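Local coordinates for threonine--tRNA ligase catalytic subunit (Aeropyrum pernix, PDB 3A32), which probably catalyses the ATP-dependent attachment of threonine to its cognate tRNA, as a zinc-containing class II synthetase that lacks an editing domain of its own, at residues D284-L287 and P288-R292. Residues are numbered along the deposited sequence; the frame is centred on the assembly and turned at random.
Sequences DFNL and PRRFR
L287, at the start of a short helix, packs side by side with F291 just past its end, methyl CD2 of L287 lying 3.7 Å from CE2 at the edge of the F291 ring. Both also rest on I116 of helix 112-126. F291 N closes the turn onto L287 O (2.9 Å), as R290 N does onto N286 O (2.9 Å). P288 packs separately, against I308 and L293, its CD 3.3 Å from D284 O. Just ahead of the helix, with CG anti to the backbone N (chi1 -163°), D284 sets OD1 2.8 Å from L287 N; the N-H arrives nearly straight (170°), from above the carboxylate plane. OD2 meanwhile bonds to NE2 of the zinc ligand H310. With an alanine here, L287 N and H310 NE2 would probably both lose their carboxylate partner, and the helix start its cap. Toward solvent the side-chain contacts are sparser. R289 stretches back so that NH1 reaches F285 O (3.0 Å) in the guanidinium plane, and NH1 also pairs with E224. R290 crosses N286 at a slant, its CG 3.4 Å from OD1 of N286, while its NH2 bonds to K83 O. A Schellman motif ends the helix at R292, while its capped start lies against the zinc site of the class II catalytic core.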
ATOM      1  N   ASP A 284      19.923   8.977 -17.761  1.00  8.89           N
ATOM      2  CA  ASP A 284      20.914   9.106 -16.745  1.00  9.19           C
ATOM      3  C   ASP A 284      22.169   8.398 -17.240  1.00  8.74           C
ATOM      4  O   ASP A 284      22.147   7.186 -17.539  1.00  8.31           O
ATOM      5  CB  ASP A 284      20.387   8.526 -15.433  1.00  8.86           C
ATOM      6  CG  ASP A 284      21.183   8.978 -14.233  1.00 11.75           C
ATOM      7  OD1 ASP A 284      22.444   9.033 -14.343  1.00 11.17           O
ATOM      8  OD2 ASP A 284      20.546   9.266 -13.178  1.00 12.89           O
ATOM      9  N   PHE A 285      23.230   9.199 -17.378  1.00  9.11           N
ATOM     10  CA  PHE A 285      24.580   8.770 -17.833  1.00  9.06           C
ATOM     11  C   PHE A 285      25.523   8.682 -16.629  1.00  9.45           C
ATOM     12  O   PHE A 285      26.602   8.094 -16.691  1.00 10.32           O
ATOM     13  CB  PHE A 285      25.102   9.770 -18.877  1.00  8.22           C
ATOM     14  CG  PHE A 285      24.195   9.877 -20.085  1.00  9.90           C
ATOM     15  CD1 PHE A 285      23.516   8.724 -20.574  1.00  5.95           C
ATOM     16  CD2 PHE A 285      24.005  11.081 -20.729  1.00  8.24           C
ATOM     17  CE1 PHE A 285      22.678   8.806 -21.652  1.00  8.17           C
ATOM     18  CE2 PHE A 285      23.168  11.163 -21.868  1.00  7.22           C
ATOM     19  CZ  PHE A 285      22.500  10.045 -22.315  1.00  8.07           C
ATOM     20  N   ASN A 286      25.058   9.226 -15.517  1.00  9.48           N
ATOM     21  CA  ASN A 286      25.757   9.194 -14.274  1.00 11.25           C
ATOM     22  C   ASN A 286      25.653   7.828 -13.568  1.00 12.00           C
ATOM     23  O   ASN A 286      26.693   7.230 -13.246  1.00 13.33           O
ATOM     24  CB  ASN A 286      25.237  10.328 -13.390  1.00 10.97           C
ATOM     25  CG  ASN A 286      25.949  10.400 -12.036  1.00 12.58           C
ATOM     26  OD1 ASN A 286      27.183  10.440 -11.962  1.00 11.17           O
ATOM     27  ND2 ASN A 286      25.158  10.469 -10.957  1.00 11.66           N
ATOM     28  N   LEU A 287      24.419   7.358 -13.320  1.00 12.15           N
ATOM     29  CA  LEU A 287      24.152   6.128 -12.543  1.00 11.99           C
ATOM     30  C   LEU A 287      24.794   4.877 -13.124  1.00 11.43           C
ATOM     31  O   LEU A 287      25.308   4.076 -12.376  1.00 12.16           O
ATOM     32  CB  LEU A 287      22.623   5.876 -12.347  1.00 12.04           C
ATOM     33  CG  LEU A 287      21.788   6.623 -11.292  1.00 13.29           C
ATOM     34  CD1 LEU A 287      20.276   6.241 -11.291  1.00 11.24           C
ATOM     35  CD2 LEU A 287      22.404   6.605  -9.837  1.00 15.12           C
ATOM     36  N   PRO A 288      24.716   4.668 -14.454  1.00 10.72           N
ATOM     37  CA  PRO A 288      25.405   3.493 -15.014  1.00 11.21           C
ATOM     38  C   PRO A 288      26.931   3.502 -14.888  1.00 12.87           C
ATOM     39  O   PRO A 288      27.565   2.428 -14.954  1.00 12.74           O
ATOM     40  CB  PRO A 288      25.005   3.503 -16.498  1.00 10.74           C
ATOM     41  CG  PRO A 288      24.463   4.870 -16.772  1.00  8.99           C
ATOM     42  CD  PRO A 288      23.953   5.416 -15.475  1.00  9.92           C
ATOM     43  N   ARG A 289      27.512   4.699 -14.748  1.00 14.11           N
ATOM     44  CA  ARG A 289      28.930   4.854 -14.394  1.00 15.75           C
ATOM     45  C   ARG A 289      29.145   4.587 -12.883  1.00 16.69           C
ATOM     46  O   ARG A 289      29.993   3.768 -12.501  1.00 17.57           O
ATOM     47  CB  ARG A 289      29.459   6.258 -14.811  1.00 15.12           C
ATOM     48  CG  ARG A 289      29.774   6.371 -16.338  1.00 15.56           C
ATOM     49  CD  ARG A 289      30.224   7.802 -16.738  1.00 15.96           C
ATOM     50  NE  ARG A 289      30.659   7.889 -18.134  1.00 14.56           N
ATOM     51  CZ  ARG A 289      29.847   8.029 -19.171  1.00 14.57           C
ATOM     52  NH1 ARG A 289      28.523   8.101 -18.994  1.00 12.25           N
ATOM     53  NH2 ARG A 289      30.357   8.055 -20.389  1.00 11.84           N
ATOM     54  N   ARG A 290      28.388   5.273 -12.029  1.00 16.90           N
ATOM     55  CA  ARG A 290      28.591   5.163 -10.583  1.00 17.80           C
ATOM     56  C   ARG A 290      28.339   3.751 -10.008  1.00 16.95           C
ATOM     57  O   ARG A 290      29.059   3.308  -9.105  1.00 16.70           O
ATOM     58  CB  ARG A 290      27.752   6.211  -9.850  1.00 18.92           C
ATOM     59  CG  ARG A 290      28.135   7.655 -10.178  1.00 22.62           C
ATOM     60  CD  ARG A 290      29.540   8.001  -9.726  1.00 28.03           C
ATOM     61  NE  ARG A 290      29.648   8.319  -8.285  1.00 36.83           N
ATOM     62  CZ  ARG A 290      30.756   8.137  -7.533  1.00 39.70           C
ATOM     63  NH1 ARG A 290      31.880   7.618  -8.058  1.00 40.34           N
ATOM     64  NH2 ARG A 290      30.749   8.449  -6.240  1.00 36.22           N
ATOM     65  N   PHE A 291      27.349   3.050 -10.551  1.00 15.83           N
ATOM     66  CA  PHE A 291      27.030   1.677 -10.134  1.00 14.94           C
ATOM     67  C   PHE A 291      27.549   0.615 -11.108  1.00 15.53           C
ATOM     68  O   PHE A 291      27.162  -0.540 -11.006  1.00 16.13           O
ATOM     69  CB  PHE A 291      25.516   1.510 -10.012  1.00 14.27           C
ATOM     70  CG  PHE A 291      24.942   2.134  -8.768  1.00 12.69           C
ATOM     71  CD1 PHE A 291      24.953   1.437  -7.558  1.00  9.59           C
ATOM     72  CD2 PHE A 291      24.437   3.432  -8.801  1.00 10.79           C
ATOM     73  CE1 PHE A 291      24.419   2.010  -6.417  1.00  8.70           C
ATOM     74  CE2 PHE A 291      23.916   4.017  -7.664  1.00 10.62           C
ATOM     75  CZ  PHE A 291      23.911   3.316  -6.474  1.00  7.43           C
ATOM     76  N   ARG A 292      28.378   1.026 -12.073  1.00 15.12           N
ATOM     77  CA  ARG A 292      29.071   0.129 -12.964  1.00 15.76           C
ATOM     78  C   ARG A 292      28.106  -0.737 -13.763  1.00 15.16           C
ATOM     79  O   ARG A 292      28.372  -1.922 -14.013  1.00 15.65           O
ATOM     80  CB  ARG A 292      30.124  -0.670 -12.179  1.00 16.43           C
ATOM     81  CG  ARG A 292      31.229   0.271 -11.641  1.00 22.42           C
ATOM     82  CD  ARG A 292      31.834  -0.279 -10.362  1.00 34.21           C
ATOM     83  NE  ARG A 292      32.768   0.627  -9.661  1.00 39.21           N
ATOM     84  CZ  ARG A 292      33.578   0.233  -8.674  1.00 42.45           C
ATOM     85  NH1 ARG A 292      33.590  -1.036  -8.290  1.00 43.88           N
ATOM     86  NH2 ARG A 292      34.386   1.095  -8.071  1.00 44.85           N
TER